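Local coordinates for calcium-regulated actin-bundling protein (Dictyostelium discoideum, PDB 4X3N) that binds actin filaments and calcium, bundles F-actin, and may contribute to the structure and reorganization of filopodia and pseudopodia during cell movement, at residues 33-38 against 144-149; 181-186 against 253-258; 205-210 against 222-227. One frame throughout, in Å; residues are numbered along the deposited sequence.

Interaction 1: 33-38 against 144-149. With CA (calcium ion), chain D.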
# COMPACT_ATOMS: atom_id res chain seq x y z
N PHE A 33 20.69 -5.46 -8.69
CA PHE A 33 20.31 -6.28 -9.86
C PHE A 33 19.04 -7.06 -9.58
O PHE A 33 18.06 -7.02 -10.30
CB PHE A 33 21.44 -7.24 -10.22
CG PHE A 33 21.06 -8.20 -11.30
CD1 PHE A 33 20.98 -7.77 -12.63
CD2 PHE A 33 20.77 -9.49 -11.01
CE1 PHE A 33 20.65 -8.66 -13.63
CE2 PHE A 33 20.43 -10.36 -12.00
CZ PHE A 33 20.34 -9.95 -13.30
N PHE A 34 19.07 -7.80 -8.47
CA PHE A 34 17.96 -8.65 -8.08
C PHE A 34 16.69 -7.84 -7.95
O PHE A 34 15.65 -8.24 -8.45
CB PHE A 34 18.30 -9.26 -6.72
CG PHE A 34 17.35 -10.30 -6.25
CD1 PHE A 34 16.26 -9.98 -5.57
CD2 PHE A 34 17.64 -11.65 -6.46
CE1 PHE A 34 15.35 -10.96 -5.15
CE2 PHE A 34 16.75 -12.64 -6.07
CZ PHE A 34 15.62 -12.31 -5.39
N CYS A 35 16.77 -6.72 -7.25
CA CYS A 35 15.58 -5.89 -7.07
C CYS A 35 15.02 -5.41 -8.39
O CYS A 35 13.78 -5.35 -8.56
CB CYS A 35 15.84 -4.70 -6.12
SG CYS A 35 16.05 -5.27 -4.40
N ASN A 36 15.91 -5.07 -9.33
CA ASN A 36 15.43 -4.65 -10.66
C ASN A 36 14.74 -5.71 -11.44
O ASN A 36 13.68 -5.48 -11.99
CB ASN A 36 16.56 -4.04 -11.46
CG ASN A 36 16.96 -2.71 -10.89
OD1 ASN A 36 16.12 -2.01 -10.33
ND2 ASN A 36 18.21 -2.34 -11.02
N VAL A 37 15.34 -6.89 -11.51
CA VAL A 37 14.71 -8.01 -12.16
C VAL A 37 13.36 -8.28 -11.48
O VAL A 37 12.37 -8.55 -12.15
CB VAL A 37 15.57 -9.34 -12.06
CG1 VAL A 37 14.81 -10.51 -12.71
CG2 VAL A 37 16.93 -9.14 -12.74
N ALA A 38 13.32 -8.28 -10.15
CA ALA A 38 12.11 -8.59 -9.43
C ALA A 38 10.96 -7.55 -9.61
O ALA A 38 9.80 -7.84 -9.34
CB ALA A 38 12.39 -8.86 -7.95
N ASP A 144 11.05 -14.00 0.87
CA ASP A 144 11.28 -12.54 0.68
C ASP A 144 12.72 -12.11 0.93
O ASP A 144 13.03 -11.41 1.95
CB ASP A 144 10.31 -11.73 1.55
CG ASP A 144 10.45 -10.22 1.34
OD1 ASP A 144 10.92 -9.79 0.28
OD2 ASP A 144 10.06 -9.49 2.27
N VAL A 145 13.56 -12.39 -0.07
CA VAL A 145 14.98 -12.24 0.08
C VAL A 145 15.49 -10.81 0.02
O VAL A 145 16.53 -10.54 0.54
CB VAL A 145 15.77 -13.16 -0.85
CG1 VAL A 145 15.27 -14.63 -0.70
CG2 VAL A 145 15.68 -12.68 -2.26
N ASN A 146 14.74 -9.87 -0.55
CA ASN A 146 15.17 -8.49 -0.44
C ASN A 146 14.46 -7.71 0.66
O ASN A 146 14.59 -6.50 0.71
CB ASN A 146 15.04 -7.80 -1.77
CG ASN A 146 13.68 -7.94 -2.36
OD1 ASN A 146 12.78 -8.46 -1.71
ND2 ASN A 146 13.53 -7.53 -3.61
N PHE A 147 13.71 -8.39 1.52
CA PHE A 147 13.07 -7.80 2.69
C PHE A 147 12.15 -6.62 2.43
O PHE A 147 12.16 -5.62 3.18
CB PHE A 147 14.12 -7.45 3.74
CG PHE A 147 14.88 -8.66 4.23
CD1 PHE A 147 16.03 -9.03 3.65
CD2 PHE A 147 14.40 -9.40 5.28
CE1 PHE A 147 16.73 -10.14 4.10
CE2 PHE A 147 15.08 -10.52 5.73
CZ PHE A 147 16.26 -10.88 5.13
N ASP A 148 11.33 -6.74 1.36
CA ASP A 148 10.45 -5.64 1.01
C ASP A 148 9.03 -5.91 1.37
O ASP A 148 8.18 -5.11 1.07
CB ASP A 148 10.67 -5.17 -0.45
CG ASP A 148 10.22 -6.20 -1.47
OD1 ASP A 148 9.83 -7.27 -1.04
OD2 ASP A 148 10.27 -5.94 -2.67
N GLY A 149 8.76 -7.04 2.02
CA GLY A 149 7.41 -7.51 2.32
C GLY A 149 6.60 -7.89 1.08
O GLY A 149 5.36 -7.97 1.15
CA CA D . 10.58 -9.41 -1.99
O HOH W 1 10.55 -8.17 -4.03
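N146 buries the most surface here, and it meets both C35 and F34. C35 SG rests 3.8 Å from N146 CB. F34 presents the edge of its ring to the N146 amide, and ring and amide planes stand 83° apart. CG of N146 lies between its own backbone N and carbonyl carbon (chi1 53°). This turns the amide toward the ion, which OD1 binds at 2.4 Å. F34, the residue before C35, is the other contact residue of helix 28-38. Its CG is anti to the backbone N (chi1 -172°), which carries the ring across to V145. CG2 of V145 comes obliquely to the CE1, CZ and CE2 end of that ring. The modelled gap there is tighter than carbons allow, so its exact value is doubtful.

Segment 144-149 begins a calcium-binding loop of the EF-hand type, set between helices 132-143 and 153-160. D144 OD1 binds the ion at 2.3 Å and D148 OD1 at 2.5 Å. Water 1 is a further ligand, and R150 O and E155 complete the site. Water 1 also donates a 2.6 Å hydrogen bond to D148 OD2. The loop folds round D144. D148 N donates to the syn lone pair of D144 OD1, and G149 N donates to D144 OD2 at 2.8 Å. Y101 of the second subunit adds a hydrogen bond from outside to D144 OD2. On the helix side, F34 also packs on L154 and L158 of helix 153-160.

Interaction 2: 181-186 against 253-258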
# COMPACT_ATOMS: atom_id res chain seq x y z
N PRO A 181 19.28 -7.96 -28.88
CA PRO A 181 18.27 -7.14 -29.56
C PRO A 181 17.26 -7.94 -30.39
O PRO A 181 16.11 -7.49 -30.55
CB PRO A 181 19.08 -6.17 -30.45
CG PRO A 181 20.51 -6.34 -30.08
CD PRO A 181 20.67 -7.60 -29.25
N GLU A 182 17.66 -9.08 -30.95
CA GLU A 182 16.73 -9.85 -31.75
C GLU A 182 15.67 -10.42 -30.82
O GLU A 182 14.49 -10.56 -31.21
CB GLU A 182 17.42 -10.98 -32.50
CG GLU A 182 18.35 -10.47 -33.63
CD GLU A 182 19.79 -10.14 -33.14
OE1 GLU A 182 20.06 -9.93 -31.91
OE2 GLU A 182 20.67 -10.10 -34.04
N ILE A 183 16.09 -10.74 -29.62
CA ILE A 183 15.18 -11.27 -28.61
C ILE A 183 14.26 -10.15 -28.12
O ILE A 183 13.06 -10.35 -28.07
CB ILE A 183 15.96 -11.96 -27.48
CG1 ILE A 183 16.62 -13.23 -28.05
CG2 ILE A 183 15.06 -12.28 -26.30
CD1 ILE A 183 17.50 -13.99 -27.09
N LYS A 184 14.80 -8.97 -27.83
CA LYS A 184 13.97 -7.90 -27.38
C LYS A 184 12.94 -7.61 -28.44
O LYS A 184 11.77 -7.44 -28.14
CB LYS A 184 14.78 -6.65 -27.08
CG LYS A 184 13.98 -5.49 -26.50
CD LYS A 184 14.92 -4.33 -26.24
CE LYS A 184 14.20 -3.20 -25.55
NZ LYS A 184 14.68 -1.88 -26.05
N LYS A 185 13.34 -7.61 -29.69
CA LYS A 185 12.39 -7.35 -30.80
C LYS A 185 11.25 -8.31 -30.79
O LYS A 185 10.10 -7.92 -30.95
CB LYS A 185 13.10 -7.43 -32.14
CG LYS A 185 13.80 -6.11 -32.49
CD LYS A 185 14.52 -6.21 -33.84
CE LYS A 185 15.08 -4.85 -34.36
NZ LYS A 185 16.06 -4.23 -33.43
N ALA A 186 11.57 -9.59 -30.62
CA ALA A 186 10.60 -10.61 -30.63
C ALA A 186 9.68 -10.51 -29.41
O ALA A 186 8.47 -10.67 -29.53
CB ALA A 186 11.31 -11.97 -30.66
N LYS A 253 16.38 -18.81 -34.63
CA LYS A 253 17.48 -19.17 -35.53
C LYS A 253 18.80 -18.64 -35.05
O LYS A 253 19.80 -19.32 -35.15
CB LYS A 253 17.25 -18.67 -36.98
CG LYS A 253 17.01 -19.76 -38.04
CD LYS A 253 15.99 -20.84 -37.63
CE LYS A 253 14.91 -21.10 -38.68
NZ LYS A 253 13.70 -20.23 -38.51
N LYS A 254 18.82 -17.41 -34.59
CA LYS A 254 20.08 -16.84 -34.20
C LYS A 254 20.59 -17.38 -32.89
O LYS A 254 21.78 -17.48 -32.76
CB LYS A 254 20.04 -15.33 -34.13
CG LYS A 254 21.40 -14.75 -33.82
CD LYS A 254 21.58 -13.40 -34.45
CE LYS A 254 22.80 -12.71 -33.86
NZ LYS A 254 23.10 -11.49 -34.65
N TYR A 255 19.73 -17.72 -31.93
CA TYR A 255 20.20 -18.06 -30.57
C TYR A 255 19.75 -19.39 -29.99
O TYR A 255 20.12 -19.71 -28.89
CB TYR A 255 19.74 -17.00 -29.58
CG TYR A 255 20.35 -15.69 -29.80
CD1 TYR A 255 21.67 -15.47 -29.46
CD2 TYR A 255 19.62 -14.64 -30.32
CE1 TYR A 255 22.24 -14.25 -29.63
CE2 TYR A 255 20.18 -13.43 -30.51
CZ TYR A 255 21.49 -13.23 -30.17
OH TYR A 255 22.06 -11.99 -30.40
N GLY A 256 18.91 -20.12 -30.69
CA GLY A 256 18.29 -21.33 -30.13
C GLY A 256 19.00 -22.61 -30.51
O GLY A 256 18.52 -23.72 -30.19
N GLY A 257 20.16 -22.48 -31.17
CA GLY A 257 20.97 -23.63 -31.60
C GLY A 257 20.29 -24.39 -32.74
O GLY A 257 19.32 -23.89 -33.33
N ALA A 258 20.79 -25.59 -33.07
CA ALA A 258 20.08 -26.47 -34.03
C ALA A 258 18.71 -26.75 -33.41
O ALA A 258 18.47 -26.41 -32.23
CB ALA A 258 20.84 -27.76 -34.29
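K254 reaches across to E182 with its ammonium group. NZ donates to E182 OE2 at 2.9 Å and forms a salt bridge. It meets this oxygen from above the carboxylate plane, 37° out of it. CD and CE of K254 run close by the same oxygen, each 3.4 Å from OE2. The lysine chain is mostly extended but bends at chi2. Its CG also lies over one face of the neighbouring Y255 ring, offset toward the rim.

Y255 is the last helical residue of helix 232-255. Its OH donates to E182 OE1 at 3.2 Å. OE1 sits at the ring edge, in the ring plane, and the carboxylate stands nearly upright to the ring at 79°. One carboxylate therefore bridges two consecutive residues, with one oxygen for each. E182 reaches them through a bend at chi2 (86°). The contact joins the start of helix 181-211 to the end of helix 232-255. The two helices run out and back alongside each other in the C-terminal helical part of the protein. An alanine in place of E182 would probably leave the K254 ammonium without this counter-charge and the Y255 hydroxyl without this acceptor.

Further along the Y255 ring, CD2 meets I183, the next residue of helix 181-211 after E182. Its CD1 approaches obliquely at 3.9 Å from Y255 CD2, with CG1 just behind. I183 also packs on A275 of helix 273-290. Y255 stacks on the ring of H180, which lies just before the first segment.

Interaction 3: 205-210 against 222-227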
# COMPACT_ATOMS: atom_id res chain seq x y z
N ALA A 205 -16.50 -6.64 -26.73
CA ALA A 205 -17.27 -6.38 -25.54
C ALA A 205 -18.07 -5.10 -25.56
O ALA A 205 -19.13 -5.02 -24.93
CB ALA A 205 -16.41 -6.43 -24.30
N ARG A 206 -17.55 -4.11 -26.27
CA ARG A 206 -18.30 -2.91 -26.50
C ARG A 206 -19.57 -3.29 -27.24
O ARG A 206 -20.67 -2.98 -26.80
CB ARG A 206 -17.53 -1.91 -27.38
CG ARG A 206 -17.88 -0.45 -27.11
CD ARG A 206 -18.13 0.42 -28.35
NE ARG A 206 -17.63 -0.08 -29.62
CZ ARG A 206 -18.24 0.08 -30.81
NH1 ARG A 206 -19.35 0.75 -30.94
NH2 ARG A 206 -17.72 -0.42 -31.89
N LEU A 207 -19.40 -3.94 -28.37
CA LEU A 207 -20.53 -4.33 -29.20
C LEU A 207 -21.51 -5.27 -28.49
O LEU A 207 -22.73 -5.14 -28.64
CB LEU A 207 -20.03 -5.01 -30.46
CG LEU A 207 -19.16 -4.15 -31.36
CD1 LEU A 207 -18.68 -4.99 -32.53
CD2 LEU A 207 -19.90 -2.89 -31.81
N THR A 208 -20.99 -6.21 -27.73
CA THR A 208 -21.81 -7.11 -26.97
C THR A 208 -22.75 -6.33 -26.10
O THR A 208 -23.94 -6.60 -26.11
CB THR A 208 -20.98 -8.05 -26.12
OG1 THR A 208 -20.20 -8.85 -26.99
CG2 THR A 208 -21.84 -8.98 -25.26
N GLU A 209 -22.23 -5.36 -25.35
CA GLU A 209 -23.05 -4.62 -24.37
C GLU A 209 -24.03 -3.66 -25.05
O GLU A 209 -25.04 -3.28 -24.44
CB GLU A 209 -22.21 -3.90 -23.31
CG GLU A 209 -22.83 -3.95 -21.91
CD GLU A 209 -22.71 -5.32 -21.20
OE1 GLU A 209 -22.35 -6.36 -21.82
OE2 GLU A 209 -22.99 -5.37 -19.98
N GLU A 210 -23.75 -3.28 -26.29
CA GLU A 210 -24.72 -2.51 -27.06
C GLU A 210 -25.74 -3.41 -27.69
O GLU A 210 -26.90 -3.04 -27.76
CB GLU A 210 -24.02 -1.67 -28.10
CG GLU A 210 -23.39 -0.45 -27.45
CD GLU A 210 -22.18 0.07 -28.21
OE1 GLU A 210 -21.16 0.39 -27.54
OE2 GLU A 210 -22.26 0.14 -29.46
N THR A 222 -25.18 -5.82 -33.34
CA THR A 222 -25.31 -7.24 -33.57
C THR A 222 -24.61 -7.68 -34.81
O THR A 222 -23.89 -8.67 -34.80
CB THR A 222 -26.77 -7.69 -33.61
OG1 THR A 222 -27.37 -7.37 -32.35
CG2 THR A 222 -26.86 -9.18 -33.82
N ASN A 223 -24.81 -6.93 -35.88
CA ASN A 223 -24.22 -7.28 -37.17
C ASN A 223 -22.74 -7.11 -37.15
O ASN A 223 -21.99 -7.84 -37.84
CB ASN A 223 -24.79 -6.36 -38.26
CG ASN A 223 -26.30 -6.31 -38.22
OD1 ASN A 223 -26.96 -7.21 -38.76
ND2 ASN A 223 -26.86 -5.29 -37.56
N MET A 224 -22.31 -6.08 -36.40
CA MET A 224 -20.90 -5.77 -36.31
C MET A 224 -20.31 -6.96 -35.57
O MET A 224 -19.36 -7.62 -36.05
CB MET A 224 -20.67 -4.46 -35.56
CG MET A 224 -21.47 -3.28 -36.10
SD MET A 224 -20.58 -1.71 -36.03
CE MET A 224 -21.41 -0.79 -34.72
N LEU A 225 -20.92 -7.28 -34.42
CA LEU A 225 -20.42 -8.38 -33.59
C LEU A 225 -20.34 -9.61 -34.44
O LEU A 225 -19.32 -10.31 -34.46
CB LEU A 225 -21.32 -8.61 -32.40
CG LEU A 225 -20.65 -8.86 -31.07
CD1 LEU A 225 -21.58 -9.73 -30.24
CD2 LEU A 225 -19.27 -9.49 -31.18
N ALA A 226 -21.39 -9.86 -35.23
CA ALA A 226 -21.42 -11.05 -36.07
C ALA A 226 -20.32 -11.00 -37.10
O ALA A 226 -19.78 -12.02 -37.47
CB ALA A 226 -22.78 -11.18 -36.76
N GLN A 227 -19.99 -9.81 -37.57
CA GLN A 227 -19.00 -9.69 -38.64
C GLN A 227 -17.54 -9.49 -38.14
O GLN A 227 -16.60 -9.42 -38.95
CB GLN A 227 -19.42 -8.55 -39.55
CG GLN A 227 -18.83 -8.65 -40.95
CD GLN A 227 -19.37 -9.83 -41.75
OE1 GLN A 227 -20.45 -9.75 -42.34
NE2 GLN A 227 -18.62 -10.93 -41.80
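T208 OG1 is hydrogen-bonded to K204 O, one turn back in its own helix, and also meets L225 CD1 at 3.6 Å. That contact belongs to a helical hairpin. The end of helix 181-211 turns back through a loop into the short helix 220-227. The two helix segments are roughly antiparallel, at 143° between their directions, and their axes pass 8.9 Å apart.

L207 lies between them. It points at helix 220-227 and loses the most surface to it. Its CB touches L225 CG at 3.9 Å. Its CD1 lies 3.7 Å from M224 CB and 3.7 Å from the backbone N of L225. L207 and M224 cross at about a right angle. Bends at chi2 and chi3 curl the methionine chain back, so that its end returns to the leucine: M224 CE meets L207 CD2 at 3.9 Å. All of these cross-contacts are apolar or van der Waals in kind.

Polar groups border the leucine on the side of its own helix. R206 NH1 forms a salt bridge to E210 OE2 at 3.3 Å, and its NH2 pairs with E203. These carboxylates probably keep the guanidinium beside L207. L207 CD2 sits 3.2 Å above one face of that group, displaced toward its rim.

From the N terminus, helix 28-38 is the first part used. Interaction 1 closes a long loop when it meets the calcium-binding loop after helix 132-143. This tie lies within the mainly helical N-terminal half. The other two contacts follow it in series. Interaction 2 opens at the start of helix 181-211 and closes at the end of helix 232-255. Interaction 3 opens and closes within that span, where the far end of helix 181-211 meets helix 220-227. Interactions 2 and 3 thus hold opposite ends of one long helix, with centres about 39 Å apart. Interactions 1 and 3 lie on opposite sides of the chain's centre, about 45 Å between centres.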